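Local coordinates for 2,5-dihydroxypyridine 5,6-dioxygenase (Pseudomonas putida KT2440, PDB 7CUP) that catalyses the iron(II)-dependent, dioxygenolytic opening of the 2,5-dihydroxypyridine ring between carbons 5 and 6, giving N-formylmaleamate in nicotinate degradation, at the interface of chains A and B. Residues are numbered along the deposited sequence; one frame, centred on the assembly and turned at random. Chains: chain A/B, 2,5-dihydroxypyridine 5,6-dioxygenase.

Contact 1 and contact 2 are two patches of one interface between chains A and B, and the centres of their C-alpha atoms lie about 24 Å apart. They share no residue. In contact 1 the extended N-terminus of chain B, leading to helix 5-18, reaches across to loops and the 3-10 helix 72-74 of chain A. In contact 2 helix 243-253 of chain A meets strand 221-222 and the turn into the 3-10 helix 278-281 of chain B. Two separated anchors should resist rocking between subunits, and the interface may well be used in the six-copy deposited assembly.

Contact 1: the interface of chains A and B. Residues chain A 33-34, 61-62, 72; chain B 2-4.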
# COMPACT_ATOMS: atom_id res chain seq x y z
N HIS A 33 9.42 4.95 -10.99
CA HIS A 33 8.53 5.03 -9.79
C HIS A 33 7.17 5.66 -10.17
O HIS A 33 6.18 5.34 -9.54
CB HIS A 33 9.20 5.83 -8.67
CG HIS A 33 9.15 7.30 -8.90
ND1 HIS A 33 10.22 7.99 -9.44
CD2 HIS A 33 8.19 8.21 -8.65
CE1 HIS A 33 9.90 9.27 -9.53
NE2 HIS A 33 8.65 9.43 -9.06
N TYR A 34 7.11 6.47 -11.22
CA TYR A 34 5.89 7.20 -11.63
C TYR A 34 5.06 6.40 -12.65
O TYR A 34 4.01 6.93 -13.07
CB TYR A 34 6.31 8.55 -12.19
CG TYR A 34 7.31 8.48 -13.32
CD1 TYR A 34 6.88 8.39 -14.64
CD2 TYR A 34 8.69 8.53 -13.09
CE1 TYR A 34 7.78 8.34 -15.69
CE2 TYR A 34 9.59 8.55 -14.14
CZ TYR A 34 9.14 8.40 -15.44
OH TYR A 34 10.00 8.36 -16.50
N ALA A 61 14.15 7.42 -11.82
CA ALA A 61 13.64 8.60 -12.56
C ALA A 61 14.80 9.53 -12.84
O ALA A 61 15.61 9.81 -11.91
CB ALA A 61 12.58 9.30 -11.76
N PHE A 62 14.86 10.03 -14.06
CA PHE A 62 15.85 11.05 -14.47
C PHE A 62 15.19 12.42 -14.33
O PHE A 62 14.10 12.56 -14.87
CB PHE A 62 16.35 10.81 -15.89
CG PHE A 62 17.53 11.69 -16.22
CD1 PHE A 62 18.82 11.33 -15.82
CD2 PHE A 62 17.37 12.90 -16.88
CE1 PHE A 62 19.90 12.14 -16.10
CE2 PHE A 62 18.46 13.73 -17.15
CZ PHE A 62 19.72 13.34 -16.77
N MET A 72 6.43 14.96 -19.82
CA MET A 72 7.81 14.55 -20.14
C MET A 72 8.18 14.86 -21.59
O MET A 72 9.37 14.82 -21.87
CB MET A 72 7.98 13.07 -19.84
CG MET A 72 7.99 12.87 -18.33
SD MET A 72 8.69 11.31 -17.82
CE MET A 72 10.11 11.17 -18.91
N PRO B 2 11.42 13.58 -13.87
CA PRO B 2 11.00 13.48 -12.45
C PRO B 2 12.12 13.12 -11.44
O PRO B 2 13.19 12.62 -11.82
CB PRO B 2 9.95 12.36 -12.40
CG PRO B 2 9.54 12.16 -13.83
CD PRO B 2 10.77 12.51 -14.63
N VAL B 3 11.85 13.38 -10.16
CA VAL B 3 12.85 13.23 -9.07
C VAL B 3 12.71 11.84 -8.46
O VAL B 3 11.63 11.54 -7.90
CB VAL B 3 12.68 14.34 -8.01
CG1 VAL B 3 13.61 14.13 -6.83
CG2 VAL B 3 12.92 15.70 -8.61
N SER B 4 13.79 11.06 -8.46
CA SER B 4 13.87 9.76 -7.74
C SER B 4 13.84 9.99 -6.23
O SER B 4 14.27 11.05 -5.76
CB SER B 4 15.12 9.00 -8.11
OG SER B 4 16.30 9.65 -7.63
O HOH W 1 15.79 11.70 -10.08
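The extended start of chain B, with psi near 162° at B:Pro2, runs past A:Phe62 and A:Ala61, bringing B:Pro2 N 3.0 Å from A:Phe62 O. If the initiator methionine has been removed, as is usual before proline, this terminal amine can donate a hydrogen bond to that carbonyl. The compact pyrrolidine ring meets A:Tyr34 at about a right angle: its CG sits over one face of the phenol ring, off towards the rim, 3.6 Å from A:Tyr34 CE2, a CH-pi contact. A:Tyr34 has CG wedged between the backbone N and the carbonyl carbon (chi1 55°), and its ring edge meets the methyl of A:Ala61 and CE1 of A:His33. An alanine in place of A:Tyr34 would probably deprive B:Pro2 of its aromatic platform and leave a gap beside A:His33 in which the N-terminus could shift. The flexible thioether of A:Met72 brings SD to 4.0 Å from B:Pro2 CD. At A:Ala61 the small methyl CB lets the tail come close, to 3.4 Å from B:Pro2 O. A:His33 turns CE1 towards B:Val3 O, 3.3 Å away. Water 1 bridges the backbones, lying 2.7 Å from B:Ser4 N in a nearly straight bond and 2.6 Å from A:Ala61 O. Together these contacts dock the N-terminal tail of one subunit on its neighbour and probably help hold the assembly together.

Contact 2: the interface of chains A and B. Residues chain A 243, 247, 250; chain B 222, 276-277, 280-281.
Helix 243-253 of chain A presents A:Phe243, A:Tyr247 and A:Asp250, one turn after another along the same side, to B:Trp276 and B:Thr277 in the turn before the 3-10 helix 278-281 of chain B. A:Tyr247 buries the most surface of these residues, 74 Å². With CG anti to the backbone N (chi1 -179°), its ring extends from the helix and the phenol OH donates to the backbone carbonyl B:Thr277 O at 2.6 Å, meeting an in-plane lone pair at 139° to the C=O bond. A tyrosine suits this place because it joins an aromatic surface to a polar tip. The methyl CG2 of B:Thr277 lies over one face of that ring, towards the rim, while the CE2 edge turns to the face of B:Tyr222, 3.7 Å from its CZ. The two tyrosine rings stand 81° apart, edge to face.

B:Tyr222 is itself fixed from within chain B: its OH donates to B:Trp276 O at 2.8 Å and accepts from B:Gly280 N, which anchors the phenol tip and braces the turn, while its CE1 packs 3.5 Å above the indole plane of B:Trp276. A:Phe243 adds a purely apolar contact, its CE1 touching B:Trp276 CZ2 at 3.6 Å, and its CZ pressing on B:Tyr222 CB; broad hydrocarbon rims suit both residues to this dry packing. At the other end, water 2 links A:Asp250 OD2, 2.9 Å away, to B:Thr277 OG1, and also touches A:Asp250 O; a carboxylate suits this place as a ready acceptor for the bridging water. B:Thr277 can serve both needs because OG1 falls between the backbone N and the carbonyl carbon, towards the water, whereas CG2 points to A:Tyr247 and A:Asp250.

In the fold, the chain A helix follows strand 235-240, while the chain B turn comes a short way after strand 263-269, which carries the iron ligand B:His265.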
# COMPACT_ATOMS: atom_id res chain seq x y z
N PHE A 243 -2.50 37.67 -25.40
CA PHE A 243 -2.03 37.02 -24.16
C PHE A 243 -1.31 35.70 -24.50
O PHE A 243 -0.21 35.50 -24.00
CB PHE A 243 -3.15 36.83 -23.14
CG PHE A 243 -2.72 35.95 -22.00
CD1 PHE A 243 -1.67 36.33 -21.19
CD2 PHE A 243 -3.28 34.70 -21.82
CE1 PHE A 243 -1.23 35.48 -20.18
CE2 PHE A 243 -2.85 33.86 -20.81
CZ PHE A 243 -1.83 34.26 -19.99
N TYR A 247 2.65 34.73 -23.52
CA TYR A 247 2.92 33.52 -22.70
C TYR A 247 3.85 32.60 -23.50
O TYR A 247 4.84 32.13 -22.92
CB TYR A 247 1.63 32.82 -22.28
CG TYR A 247 1.82 31.58 -21.43
CD1 TYR A 247 2.15 30.37 -22.00
CD2 TYR A 247 1.65 31.62 -20.06
CE1 TYR A 247 2.31 29.22 -21.23
CE2 TYR A 247 1.78 30.47 -19.29
CZ TYR A 247 2.12 29.27 -19.87
OH TYR A 247 2.32 28.14 -19.14
N ASP A 250 7.39 34.17 -23.70
CA ASP A 250 8.07 34.10 -22.39
C ASP A 250 8.53 32.66 -22.13
O ASP A 250 9.61 32.46 -21.53
CB ASP A 250 7.15 34.63 -21.30
CG ASP A 250 7.81 34.96 -19.99
OD1 ASP A 250 8.14 36.14 -19.77
OD2 ASP A 250 7.99 34.05 -19.19
N TYR B 222 -4.70 32.69 -14.84
CA TYR B 222 -4.21 33.91 -15.54
C TYR B 222 -5.45 34.71 -15.92
O TYR B 222 -6.33 34.16 -16.61
CB TYR B 222 -3.42 33.56 -16.79
CG TYR B 222 -2.15 32.79 -16.53
CD1 TYR B 222 -0.99 33.43 -16.14
CD2 TYR B 222 -2.13 31.42 -16.67
CE1 TYR B 222 0.18 32.73 -15.92
CE2 TYR B 222 -0.97 30.69 -16.43
CZ TYR B 222 0.18 31.35 -16.02
OH TYR B 222 1.31 30.61 -15.83
N TRP B 276 6.78 32.95 -14.19
CA TRP B 276 5.38 33.38 -14.38
C TRP B 276 4.61 32.33 -15.20
O TRP B 276 3.46 32.13 -14.93
CB TRP B 276 5.37 34.77 -15.00
CG TRP B 276 4.02 35.20 -15.46
CD1 TRP B 276 2.94 35.49 -14.69
CD2 TRP B 276 3.62 35.35 -16.82
NE1 TRP B 276 1.89 35.87 -15.49
CE2 TRP B 276 2.27 35.78 -16.80
CE3 TRP B 276 4.28 35.21 -18.04
CZ2 TRP B 276 1.57 36.04 -17.97
CZ3 TRP B 276 3.57 35.45 -19.20
CH2 TRP B 276 2.25 35.90 -19.16
N THR B 277 5.23 31.65 -16.13
CA THR B 277 4.55 30.68 -17.04
C THR B 277 4.25 29.34 -16.33
O THR B 277 3.46 28.57 -16.83
CB THR B 277 5.38 30.46 -18.31
OG1 THR B 277 6.68 30.06 -17.89
CG2 THR B 277 5.47 31.70 -19.16
N GLY B 280 0.67 27.60 -15.55
CA GLY B 280 -0.13 27.08 -16.67
C GLY B 280 0.36 25.73 -17.19
O GLY B 280 -0.23 25.23 -18.12
N LEU B 281 1.39 25.13 -16.60
CA LEU B 281 1.87 23.79 -17.00
C LEU B 281 1.44 22.77 -15.95
O LEU B 281 1.80 21.59 -16.11
CB LEU B 281 3.39 23.85 -17.19
CG LEU B 281 3.84 24.81 -18.30
CD1 LEU B 281 5.31 25.18 -18.20
CD2 LEU B 281 3.58 24.21 -19.67
O HOH W 2 9.02 31.35 -18.74